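Local coordinates for tail fiber protein (PDB 5W5P) that probably forms the trimeric tailspike with which an Acinetobacter phage recognises, and perhaps degrades, the capsular polysaccharide of its host, at residues Leu37-Phe42 with Gln55-Gly60; Asp43-Phe48 with Thr88-Ile93. One frame throughout, in Å; residues are numbered along the deposited sequence.

Contact 1. Residues Leu37-Phe42 with Gln55-Gly60; sequences LKLKTF and QTVYVG
The loop that ends at T41, the N-cap of the short helix 42-46, packs here on an outermost strand of a small four-stranded antiparallel sheet, L39 meeting V57, Y58, V59 and G60. G60 N donates to L39 O at 3.0 Å, and the CA of V59 adds a weaker CA-H...O contact to the same L39 O at 3.4 Å. A water bridges the two segments as well, accepting from L39 N and donating to Y58 O. Beside this polar seam, L39 has CG anti to its carbonyl carbon (chi1 -57°), and chi2 (177°) carries CD1 on in an extended line to lie 3.6 Å from CG2 of V57, the two side chains running obliquely to one another. The other apolar touch is at the start of the helix: CG1 of V59 sits near the ring plane of F42, at the edge, 3.9 Å from CD1, and also 3.3 Å from T41 O. The backbone N atoms of K40 and T41 both bond to OD2 of D44, and the K40 amine reaches N64. Behind the contact, L45 of helix 42-46 touches L39, V57 and V59, while strand 71-75 pairs with 56-59 and sets F73 against V59.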
loop_
_atom_site.group_PDB
_atom_site.type_symbol
_atom_site.label_atom_id
_atom_site.label_comp_id
_atom_site.label_asym_id
_atom_site.label_seq_id
_atom_site.Cartn_x
_atom_site.Cartn_y
_atom_site.Cartn_z
ATOM N N LEU A 37 -57.296 -2.320 -12.097
ATOM C CA LEU A 37 -56.834 -2.137 -10.729
ATOM C C LEU A 37 -56.913 -3.416 -9.910
ATOM O O LEU A 37 -56.646 -3.384 -8.703
ATOM C CB LEU A 37 -57.655 -1.040 -10.036
ATOM C CG LEU A 37 -58.013 0.195 -10.865
ATOM C CD1 LEU A 37 -58.955 1.099 -10.095
ATOM C CD2 LEU A 37 -56.745 0.947 -11.264
ATOM N N LYS A 38 -57.293 -4.535 -10.532
ATOM C CA LYS A 38 -57.471 -5.809 -9.845
ATOM C C LYS A 38 -56.489 -6.869 -10.332
ATOM O O LYS A 38 -56.727 -8.064 -10.126
ATOM C CB LYS A 38 -58.904 -6.318 -10.020
ATOM C CG LYS A 38 -59.990 -5.293 -9.744
ATOM C CD LYS A 38 -61.345 -5.847 -10.150
ATOM C CE LYS A 38 -62.475 -5.160 -9.415
ATOM N NZ LYS A 38 -63.766 -5.879 -9.607
ATOM N N LEU A 39 -55.395 -6.459 -10.975
ATOM C CA LEU A 39 -54.424 -7.385 -11.556
ATOM C C LEU A 39 -53.429 -7.792 -10.476
ATOM O O LEU A 39 -52.401 -7.146 -10.260
ATOM C CB LEU A 39 -53.725 -6.746 -12.749
ATOM C CG LEU A 39 -54.645 -6.258 -13.863
ATOM C CD1 LEU A 39 -53.846 -5.573 -14.950
ATOM C CD2 LEU A 39 -55.437 -7.423 -14.435
ATOM N N LYS A 40 -53.738 -8.889 -9.788
ATOM C CA LYS A 40 -52.918 -9.329 -8.668
ATOM C C LYS A 40 -51.740 -10.191 -9.113
ATOM O O LYS A 40 -50.618 -9.999 -8.636
ATOM C CB LYS A 40 -53.780 -10.088 -7.655
ATOM C CG LYS A 40 -52.976 -10.831 -6.607
ATOM C CD LYS A 40 -53.864 -11.591 -5.650
ATOM C CE LYS A 40 -53.130 -11.900 -4.350
ATOM N NZ LYS A 40 -53.401 -13.300 -3.898
ATOM N N THR A 41 -51.972 -11.127 -10.032
ATOM C CA THR A 41 -50.973 -12.105 -10.443
ATOM C C THR A 41 -50.664 -11.969 -11.931
ATOM O O THR A 41 -51.320 -11.228 -12.665
ATOM C CB THR A 41 -51.448 -13.532 -10.141
ATOM O OG1 THR A 41 -52.547 -13.860 -11.002
ATOM C CG2 THR A 41 -51.894 -13.654 -8.689
ATOM N N PHE A 42 -49.636 -12.703 -12.370
ATOM C CA PHE A 42 -49.276 -12.726 -13.785
ATOM C C PHE A 42 -50.406 -13.284 -14.636
ATOM O O PHE A 42 -50.604 -12.843 -15.773
ATOM C CB PHE A 42 -48.009 -13.563 -13.999
ATOM C CG PHE A 42 -46.720 -12.798 -13.834
ATOM C CD1 PHE A 42 -46.668 -11.631 -13.088
ATOM C CD2 PHE A 42 -45.552 -13.266 -14.421
ATOM C CE1 PHE A 42 -45.474 -10.943 -12.936
ATOM C CE2 PHE A 42 -44.355 -12.581 -14.275
ATOM C CZ PHE A 42 -44.317 -11.417 -13.533
ATOM N N GLN A 55 -51.180 1.430 -22.627
ATOM C CA GLN A 55 -51.624 1.540 -21.245
ATOM C C GLN A 55 -50.603 0.896 -20.318
ATOM O O GLN A 55 -50.028 -0.147 -20.633
ATOM C CB GLN A 55 -52.993 0.875 -21.074
ATOM C CG GLN A 55 -53.572 0.958 -19.667
ATOM C CD GLN A 55 -54.750 0.023 -19.460
ATOM O OE1 GLN A 55 -54.976 -0.890 -20.252
ATOM N NE2 GLN A 55 -55.509 0.248 -18.392
ATOM N N THR A 56 -50.367 1.530 -19.174
ATOM C CA THR A 56 -49.529 0.958 -18.128
ATOM C C THR A 56 -50.422 0.534 -16.970
ATOM O O THR A 56 -51.198 1.345 -16.449
ATOM C CB THR A 56 -48.463 1.943 -17.648
ATOM O OG1 THR A 56 -47.743 2.466 -18.772
ATOM C CG2 THR A 56 -47.482 1.236 -16.721
ATOM N N VAL A 57 -50.320 -0.737 -16.585
ATOM C CA VAL A 57 -51.036 -1.286 -15.446
ATOM C C VAL A 57 -50.018 -1.869 -14.477
ATOM O O VAL A 57 -48.871 -2.154 -14.832
ATOM C CB VAL A 57 -52.061 -2.362 -15.860
ATOM C CG1 VAL A 57 -53.126 -1.762 -16.765
ATOM C CG2 VAL A 57 -51.360 -3.523 -16.547
ATOM N N TYR A 58 -50.451 -2.055 -13.238
ATOM C CA TYR A 58 -49.607 -2.618 -12.196
ATOM C C TYR A 58 -50.050 -4.041 -11.891
ATOM O O TYR A 58 -51.231 -4.283 -11.618
ATOM C CB TYR A 58 -49.657 -1.763 -10.929
ATOM C CG TYR A 58 -48.914 -2.382 -9.774
ATOM C CD1 TYR A 58 -49.593 -3.062 -8.777
ATOM C CD2 TYR A 58 -47.527 -2.304 -9.691
ATOM C CE1 TYR A 58 -48.924 -3.641 -7.728
ATOM C CE2 TYR A 58 -46.846 -2.885 -8.637
ATOM C CZ TYR A 58 -47.552 -3.551 -7.659
ATOM O OH TYR A 58 -46.896 -4.135 -6.601
ATOM N N VAL A 59 -49.108 -4.980 -11.948
ATOM C CA VAL A 59 -49.345 -6.361 -11.537
ATOM C C VAL A 59 -48.752 -6.547 -10.148
ATOM O O VAL A 59 -47.582 -6.217 -9.914
ATOM C CB VAL A 59 -48.738 -7.358 -12.539
ATOM C CG1 VAL A 59 -49.135 -8.779 -12.174
ATOM C CG2 VAL A 59 -49.182 -7.026 -13.955
ATOM N N GLY A 60 -49.554 -7.086 -9.229
ATOM C CA GLY A 60 -49.156 -7.104 -7.830
ATOM C C GLY A 60 -48.029 -8.078 -7.532
ATOM O O GLY A 60 -47.121 -7.768 -6.761
HETATM O O HOH W 1 -53.951 -4.084 -11.020
#

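Contact 2. Residues Asp43-Phe48 with Thr88-Ile93; sequences DDLRNF and TILVGI
R46 reaches across strand 89-91 with its aliphatic chain extended from CG to NE, CG starting anti to the carbonyl carbon (chi1 -71°). Its CG and CD pass V91 O at 3.5 and 3.6 Å, and that oxygen lies in plane at the edge of the guanidinium, without a hydrogen bond between them. CD2 of L90 approaches NH2 of R46 obliquely at 3.5 Å. Two carboxylates fix the charged end: D84 pairs with NE and D86 with NH2, and D84 also accepts from V91 N, tying arginine and strand to one acid. The backbone joins the two segments through I93 N, which donates to R46 O at 2.8 Å. N47 folds back on its own helix: ND2 donates to D43 O at 2.6 Å, and N47 N reaches that same oxygen from the opposite face of its plane. With the amide held in this way, OD1 of N47 lies 3.2 Å from CD1 of I93, where both residues are exposed. Inward, L45 has CG anti to the backbone N (chi1 179°), and chi2 (71°) places its CD atoms, CD2 meeting CD1 of L90 at 3.7 Å with the leucines crossing at about a right angle. F73 of strand 71-75 touches both, and W98 of strand 97-100 also touches L45, while strand 97-100 pairs with 89-91.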
loop_
_atom_site.group_PDB
_atom_site.type_symbol
_atom_site.label_atom_id
_atom_site.label_comp_id
_atom_site.label_asym_id
_atom_site.label_seq_id
_atom_site.Cartn_x
_atom_site.Cartn_y
_atom_site.Cartn_z
ATOM N N ASP A 43 -51.150 -14.261 -14.111
ATOM C CA ASP A 43 -52.270 -14.819 -14.859
ATOM C C ASP A 43 -53.367 -13.784 -15.086
ATOM O O ASP A 43 -54.021 -13.796 -16.135
ATOM C CB ASP A 43 -52.831 -16.044 -14.133
ATOM C CG ASP A 43 -53.801 -16.838 -14.990
ATOM O OD1 ASP A 43 -53.379 -17.346 -16.052
ATOM O OD2 ASP A 43 -54.988 -16.957 -14.606
ATOM N N ASP A 44 -53.580 -12.884 -14.122
ATOM C CA ASP A 44 -54.568 -11.829 -14.310
ATOM C C ASP A 44 -54.176 -10.889 -15.440
ATOM O O ASP A 44 -55.048 -10.400 -16.164
ATOM C CB ASP A 44 -54.755 -11.043 -13.015
ATOM C CG ASP A 44 -55.339 -11.885 -11.905
ATOM O OD1 ASP A 44 -56.014 -12.891 -12.212
ATOM O OD2 ASP A 44 -55.123 -11.539 -10.724
ATOM N N LEU A 45 -52.881 -10.617 -15.609
ATOM C CA LEU A 45 -52.456 -9.756 -16.708
ATOM C C LEU A 45 -52.641 -10.450 -18.051
ATOM O O LEU A 45 -53.179 -9.853 -18.991
ATOM C CB LEU A 45 -51.003 -9.330 -16.518
ATOM C CG LEU A 45 -50.430 -8.437 -17.620
ATOM C CD1 LEU A 45 -51.041 -7.043 -17.576
ATOM C CD2 LEU A 45 -48.918 -8.360 -17.507
ATOM N N ARG A 46 -52.215 -11.712 -18.157
ATOM C CA ARG A 46 -52.359 -12.442 -19.415
ATOM C C ARG A 46 -53.819 -12.579 -19.828
ATOM O O ARG A 46 -54.114 -12.712 -21.021
ATOM C CB ARG A 46 -51.713 -13.825 -19.304
ATOM C CG ARG A 46 -50.190 -13.798 -19.248
ATOM C CD ARG A 46 -49.603 -15.189 -19.423
ATOM N NE ARG A 46 -48.151 -15.176 -19.321
ATOM C CZ ARG A 46 -47.477 -15.514 -18.226
ATOM N NH1 ARG A 46 -48.127 -15.900 -17.137
ATOM N NH2 ARG A 46 -46.153 -15.468 -18.217
ATOM N N ASN A 47 -54.741 -12.556 -18.868
ATOM C CA ASN A 47 -56.165 -12.612 -19.171
ATOM C C ASN A 47 -56.788 -11.234 -19.342
ATOM O O ASN A 47 -57.967 -11.142 -19.697
ATOM C CB ASN A 47 -56.909 -13.376 -18.069
ATOM C CG ASN A 47 -56.677 -14.868 -18.142
ATOM O OD1 ASN A 47 -57.532 -15.618 -18.609
ATOM N ND2 ASN A 47 -55.509 -15.307 -17.694
ATOM N N PHE A 48 -56.028 -10.170 -19.103
ATOM C CA PHE A 48 -56.525 -8.808 -19.202
ATOM C C PHE A 48 -56.265 -8.250 -20.595
ATOM O O PHE A 48 -55.215 -8.503 -21.195
ATOM C CB PHE A 48 -55.853 -7.933 -18.143
ATOM C CG PHE A 48 -56.244 -6.485 -18.206
ATOM C CD1 PHE A 48 -57.527 -6.082 -17.868
ATOM C CD2 PHE A 48 -55.322 -5.523 -18.585
ATOM C CE1 PHE A 48 -57.885 -4.747 -17.916
ATOM C CE2 PHE A 48 -55.673 -4.184 -18.634
ATOM C CZ PHE A 48 -56.955 -3.795 -18.298
ATOM N N THR A 88 -40.220 -10.292 -18.066
ATOM C CA THR A 88 -40.254 -8.925 -18.561
ATOM C C THR A 88 -41.111 -8.751 -19.800
ATOM O O THR A 88 -41.530 -7.625 -20.082
ATOM C CB THR A 88 -38.834 -8.420 -18.873
ATOM O OG1 THR A 88 -38.227 -9.263 -19.862
ATOM C CG2 THR A 88 -37.976 -8.419 -17.609
ATOM N N ILE A 89 -41.378 -9.819 -20.545
ATOM C CA ILE A 89 -42.308 -9.802 -21.665
ATOM C C ILE A 89 -43.357 -10.864 -21.375
ATOM O O ILE A 89 -43.061 -12.066 -21.416
ATOM C CB ILE A 89 -41.613 -10.064 -23.007
ATOM C CG1 ILE A 89 -40.338 -9.227 -23.130
ATOM C CG2 ILE A 89 -42.550 -9.748 -24.163
ATOM C CD1 ILE A 89 -39.672 -9.338 -24.477
ATOM N N LEU A 90 -44.576 -10.428 -21.065
ATOM C CA LEU A 90 -45.702 -11.320 -20.816
ATOM C C LEU A 90 -46.723 -11.121 -21.929
ATOM O O LEU A 90 -47.177 -9.996 -22.163
ATOM C CB LEU A 90 -46.330 -11.058 -19.445
ATOM C CG LEU A 90 -45.379 -11.011 -18.240
ATOM C CD1 LEU A 90 -46.109 -10.646 -16.953
ATOM C CD2 LEU A 90 -44.654 -12.333 -18.078
ATOM N N VAL A 91 -47.074 -12.206 -22.612
ATOM C CA VAL A 91 -47.996 -12.164 -23.741
ATOM C C VAL A 91 -49.373 -12.600 -23.262
ATOM O O VAL A 91 -49.526 -13.681 -22.679
ATOM C CB VAL A 91 -47.500 -13.055 -24.892
ATOM C CG1 VAL A 91 -48.507 -13.067 -26.021
ATOM C CG2 VAL A 91 -46.140 -12.577 -25.379
ATOM N N GLY A 92 -50.379 -11.753 -23.499
ATOM C CA GLY A 92 -51.735 -12.069 -23.102
ATOM C C GLY A 92 -52.451 -12.974 -24.095
ATOM O O GLY A 92 -52.004 -13.199 -25.220
ATOM N N ILE A 93 -53.594 -13.504 -23.653
ATOM C CA ILE A 93 -54.388 -14.386 -24.507
ATOM C C ILE A 93 -54.853 -13.653 -25.760
ATOM O O ILE A 93 -54.957 -14.253 -26.838
ATOM C CB ILE A 93 -55.571 -14.970 -23.706
ATOM C CG1 ILE A 93 -55.052 -15.930 -22.631
ATOM C CG2 ILE A 93 -56.550 -15.691 -24.617
ATOM C CD1 ILE A 93 -55.915 -15.986 -21.391
#

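Contacts 1 and 2 together lay helix 42-46 across one small antiparallel sheet, a worked example of a short helix secured at both outermost strands. Contact 1 secures the turn before it and its first residue to strand 56-59, contact 2 its later residues to strand 89-91. L45 and F42 join the two, L45 CD1 packing on V57 CG2 and F42 CD2 on L90 CD1. Contact 1 is buried, works through backbone bonds, a bridging water and aliphatic and aromatic packing, and lies beside the neighbouring subunits of the trimer. Contact 2 is partly buried, adds a charged arginine and an asparagine to a leucine pair, and touches no other chain.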